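PDB 6FN6: fatty acid synthase 1, isoform A from Drosophila melanogaster, which probably carries out the ketoreduction, dehydration and enoyl-reduction steps of NADPH-dependent long-chain fatty acid synthesis, this chain being the modifying region of a multifunctional enzyme. Local coordinates for residues Y608-F613 with E684-P689; K450-V455 with E537-S542. All coordinates share one frame; numbering follows the deposited sequence.

Contact 1. Residues Y608-F613 with E684-P689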
# COMPACT_ATOMS: atom_id res chain seq x y z
N TYR A 608 -18.52 28.87 24.38
CA TYR A 608 -18.43 28.58 22.96
C TYR A 608 -17.95 27.15 22.74
O TYR A 608 -16.92 26.74 23.27
CB TYR A 608 -17.48 29.57 22.28
CG TYR A 608 -18.06 30.96 22.18
CD1 TYR A 608 -17.92 31.87 23.22
CD2 TYR A 608 -18.77 31.35 21.06
CE1 TYR A 608 -18.45 33.13 23.14
CE2 TYR A 608 -19.31 32.62 20.97
CZ TYR A 608 -19.15 33.51 22.01
OH TYR A 608 -19.69 34.77 21.92
N ALA A 609 -18.73 26.39 21.97
CA ALA A 609 -18.38 25.01 21.64
C ALA A 609 -18.37 24.83 20.13
O ALA A 609 -19.43 24.86 19.50
CB ALA A 609 -19.36 24.04 22.29
N PRO A 610 -17.18 24.65 19.54
CA PRO A 610 -17.12 24.39 18.10
C PRO A 610 -17.53 22.98 17.70
O PRO A 610 -17.36 22.04 18.48
CB PRO A 610 -15.64 24.63 17.76
CG PRO A 610 -15.10 25.43 18.88
CD PRO A 610 -15.85 24.99 20.09
N ILE A 611 -18.06 22.84 16.49
CA ILE A 611 -18.30 21.53 15.91
C ILE A 611 -17.11 21.15 15.05
O ILE A 611 -16.58 21.97 14.29
CB ILE A 611 -19.60 21.49 15.08
CG1 ILE A 611 -20.79 21.98 15.90
CG2 ILE A 611 -19.87 20.09 14.58
CD1 ILE A 611 -21.32 23.31 15.44
N ASN A 612 -16.68 19.89 15.16
CA ASN A 612 -15.62 19.37 14.31
C ASN A 612 -16.20 18.24 13.46
O ASN A 612 -17.29 17.76 13.73
CB ASN A 612 -14.45 18.87 15.16
CG ASN A 612 -13.63 20.01 15.73
OD1 ASN A 612 -12.73 20.53 15.07
ND2 ASN A 612 -13.92 20.39 16.97
N PHE A 613 -15.47 17.84 12.43
CA PHE A 613 -15.96 16.82 11.51
C PHE A 613 -16.33 15.53 12.24
O PHE A 613 -17.27 14.84 11.85
CB PHE A 613 -14.93 16.53 10.41
CG PHE A 613 -14.90 17.57 9.32
CD1 PHE A 613 -16.03 17.82 8.56
CD2 PHE A 613 -13.74 18.28 9.05
CE1 PHE A 613 -16.00 18.77 7.55
CE2 PHE A 613 -13.71 19.23 8.04
CZ PHE A 613 -14.85 19.47 7.29
N GLU A 684 -13.25 33.75 19.38
CA GLU A 684 -11.99 33.53 18.68
C GLU A 684 -11.21 32.37 19.29
O GLU A 684 -10.77 31.46 18.57
CB GLU A 684 -11.14 34.80 18.72
CG GLU A 684 -11.60 35.90 17.78
CD GLU A 684 -10.85 37.20 18.00
OE1 GLU A 684 -9.71 37.15 18.48
OE2 GLU A 684 -11.42 38.27 17.68
N ALA A 685 -11.05 32.39 20.60
CA ALA A 685 -10.22 31.41 21.30
C ALA A 685 -10.71 29.98 21.06
O ALA A 685 -9.90 29.06 20.92
CB ALA A 685 -10.19 31.71 22.79
N SER A 686 -12.03 29.81 21.01
CA SER A 686 -12.63 28.48 20.86
C SER A 686 -12.13 27.74 19.62
O SER A 686 -12.21 26.52 19.55
CB SER A 686 -14.16 28.61 20.80
OG SER A 686 -14.56 29.43 19.72
N THR A 687 -11.62 28.49 18.64
CA THR A 687 -11.20 27.91 17.37
C THR A 687 -9.81 27.27 17.42
O THR A 687 -9.44 26.52 16.52
CB THR A 687 -11.19 28.97 16.25
OG1 THR A 687 -10.14 29.92 16.51
CG2 THR A 687 -12.52 29.70 16.18
N VAL A 688 -9.06 27.55 18.48
CA VAL A 688 -7.63 27.23 18.51
C VAL A 688 -7.29 25.79 18.93
O VAL A 688 -6.54 25.11 18.23
CB VAL A 688 -6.89 28.23 19.41
CG1 VAL A 688 -5.43 27.83 19.61
CG2 VAL A 688 -6.97 29.62 18.83
N PRO A 689 -7.82 25.33 20.08
CA PRO A 689 -7.35 24.08 20.71
C PRO A 689 -7.12 22.89 19.78
O PRO A 689 -6.01 22.37 19.73
CB PRO A 689 -8.47 23.76 21.70
CG PRO A 689 -9.04 25.06 22.05
CD PRO A 689 -8.94 25.92 20.82
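Ser686 sits with its CB over two side chains of strand 601-611, Tyr608 and Pro610. Its CB lies 3.8 Å from CB of Tyr608, and the CG corner of the Pro610 ring comes equally close to that methylene. The same CG lies 3.2 Å from the carbonyl O of Ser686, so the proline ring meets both the side chain and the backbone of one residue. Tyr608 touches through CB alone: with CG anti to its own carbonyl carbon (chi1 -71°), the ring leads away from Ser686. The serine hydroxyl turns back on its own chain, where OG bonds to the carbonyl of Glu683. Behind it, a type I turn runs from Ala685 to Val688, and Thr687 OG1 bonds both Glu684 O and the backbone N of Leu866. Backbone bonds of Tyr608 to Ala644 and of Ala609 to Ile894 pair strand 601-611 with strands 642-646 and 891-895, consistent with the enoylreductase part of the modifying region, a member of the zinc-binding-dehydrogenase family. The contact joins that sheet to the turn at 685-688. With no hydrogen bond crossing, it rests on buried van der Waals packing, while the serine and threonine hydroxyls take partners that are not across it.

Contact 2. Residues K450-V455 with E537-S542; sequences KTRKSV and EKDLIS
Arg452 reaches across to Asp539 with the end of its side chain, and OD1 is the oxygen it grips. From CB, which points toward 537-542, CG takes the position between backbone N and carbonyl carbon (chi1 68°), and the chain then runs extended through CD to NE. These methylenes serve as the span; contact begins at the guanidinium. CZ comes within 3.4 Å of Asp539 OD1, and the two terminal nitrogens divide the bonding unequally. NH2 makes the salt bridge, 2.8 Å to OD1 with an N-H...O angle of 157°, whereas NH1 adds a weak, more bent bond to the same oxygen at 3.2 Å. OD1 lies at the guanidinium edge, close to its plane, but NH2 approaches from above the carboxylate plane. Both nitrogens bond OD1, a forked grip on one oxygen, and the two planes stand 69° apart.

Asp539, the first residue to leave helical geometry after helix 530-536, presents CG anti to its backbone N. Its OD1 is also salt-bridged to Arg513, while NH2 of Arg452 bonds to Tyr485 OH and Arg452 makes a cation-pi contact with Tyr483. A leucine in place of Arg452 would probably cost Asp539 one of its two positive partners and Tyr485 its bond to NH2. The arrangement is a surface charge network in the pseudo-KR region, joining the lead-in to outer strand 454-457 to the loop before strand 542-546 of a Rossmann-type parallel array.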
# COMPACT_ATOMS: atom_id res chain seq x y z
N LYS A 450 -87.31 0.80 38.90
CA LYS A 450 -88.47 0.15 39.50
C LYS A 450 -88.98 -1.08 38.73
O LYS A 450 -89.26 -2.11 39.33
CB LYS A 450 -89.60 1.18 39.59
CG LYS A 450 -89.37 2.26 40.65
CD LYS A 450 -90.22 3.50 40.38
CE LYS A 450 -91.72 3.23 40.41
NZ LYS A 450 -92.38 3.93 39.26
N THR A 451 -89.09 -0.95 37.42
CA THR A 451 -89.69 -2.01 36.60
C THR A 451 -88.78 -3.20 36.28
O THR A 451 -89.28 -4.26 35.89
CB THR A 451 -90.20 -1.43 35.27
OG1 THR A 451 -89.14 -0.76 34.58
CG2 THR A 451 -91.35 -0.46 35.52
N ARG A 452 -87.47 -3.05 36.40
CA ARG A 452 -86.57 -4.16 36.09
C ARG A 452 -86.03 -4.85 37.35
O ARG A 452 -85.70 -4.20 38.34
CB ARG A 452 -85.41 -3.69 35.22
CG ARG A 452 -84.42 -2.76 35.88
CD ARG A 452 -83.43 -2.25 34.85
NE ARG A 452 -82.22 -1.71 35.46
CZ ARG A 452 -81.15 -1.34 34.76
NH1 ARG A 452 -81.14 -1.46 33.44
NH2 ARG A 452 -80.09 -0.86 35.39
N LYS A 453 -85.95 -6.18 37.29
CA LYS A 453 -85.47 -6.98 38.41
C LYS A 453 -83.97 -6.76 38.62
O LYS A 453 -83.21 -6.62 37.67
CB LYS A 453 -85.76 -8.46 38.15
CG LYS A 453 -87.22 -8.76 37.82
CD LYS A 453 -87.52 -10.25 37.73
CE LYS A 453 -89.02 -10.50 37.56
NZ LYS A 453 -89.38 -11.95 37.53
N SER A 454 -83.56 -6.73 39.89
CA SER A 454 -82.16 -6.51 40.22
C SER A 454 -81.79 -7.11 41.57
O SER A 454 -82.64 -7.25 42.45
CB SER A 454 -81.84 -5.02 40.22
OG SER A 454 -82.53 -4.36 41.28
N VAL A 455 -80.52 -7.45 41.73
CA VAL A 455 -80.00 -7.97 42.99
C VAL A 455 -78.64 -7.31 43.23
O VAL A 455 -77.99 -6.85 42.29
CB VAL A 455 -79.92 -9.51 42.98
CG1 VAL A 455 -78.81 -9.99 42.03
CG2 VAL A 455 -79.72 -10.05 44.39
N GLU A 537 -80.15 5.82 37.18
CA GLU A 537 -81.11 5.89 36.08
C GLU A 537 -80.42 6.12 34.75
O GLU A 537 -81.05 6.07 33.69
CB GLU A 537 -82.13 7.00 36.34
CG GLU A 537 -83.28 6.59 37.24
CD GLU A 537 -84.22 7.74 37.55
OE1 GLU A 537 -85.09 7.58 38.43
OE2 GLU A 537 -84.08 8.80 36.91
N LYS A 538 -79.11 6.37 34.79
CA LYS A 538 -78.31 6.53 33.58
C LYS A 538 -77.87 5.18 33.04
O LYS A 538 -77.58 5.04 31.85
CB LYS A 538 -77.09 7.40 33.88
CG LYS A 538 -77.42 8.73 34.50
CD LYS A 538 -76.19 9.61 34.58
CE LYS A 538 -76.51 10.96 35.21
NZ LYS A 538 -75.26 11.69 35.56
N ASP A 539 -77.83 4.19 33.92
CA ASP A 539 -77.50 2.82 33.55
C ASP A 539 -76.05 2.72 33.05
O ASP A 539 -75.76 1.99 32.10
CB ASP A 539 -78.47 2.30 32.49
CG ASP A 539 -78.51 0.79 32.42
OD1 ASP A 539 -78.32 0.14 33.47
OD2 ASP A 539 -78.73 0.25 31.32
N LEU A 540 -75.16 3.47 33.69
CA LEU A 540 -73.73 3.38 33.42
C LEU A 540 -73.14 2.21 34.19
O LEU A 540 -73.52 1.96 35.33
CB LEU A 540 -73.02 4.68 33.81
CG LEU A 540 -73.56 5.98 33.20
CD1 LEU A 540 -72.78 7.17 33.73
CD2 LEU A 540 -73.52 5.94 31.68
N ILE A 541 -72.21 1.48 33.57
CA ILE A 541 -71.64 0.31 34.23
C ILE A 541 -70.66 0.75 35.31
O ILE A 541 -70.43 0.02 36.27
CB ILE A 541 -70.97 -0.64 33.22
CG1 ILE A 541 -69.77 0.01 32.53
CG2 ILE A 541 -71.97 -1.09 32.16
CD1 ILE A 541 -68.85 -0.99 31.87
N SER A 542 -70.09 1.94 35.15
CA SER A 542 -69.14 2.47 36.12
C SER A 542 -69.66 3.74 36.79
O SER A 542 -69.89 4.75 36.12
CB SER A 542 -67.80 2.75 35.44
OG SER A 542 -66.87 3.28 36.37

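Contact 2 closes before contact 1 opens, so the two come in series along the chain, on opposite sides of its centre. Their centres are 74 Å apart and their nearest atoms about 54 Å, with no touch between them. They share no sheet: strands 454-457 and 542-546 near contact 2 belong to the parallel array of the pseudo-KR region, whereas strand 601-611 of contact 1 pairs with 642-646, 665-669 and 891-895 in a separate mixed sheet. Contact 2 thus lies in the pseudo-KR part and contact 1 in what is probably the enoylreductase, which follows it and precedes the KR domain in the chain; each holds within its own part, and neither bridges the two.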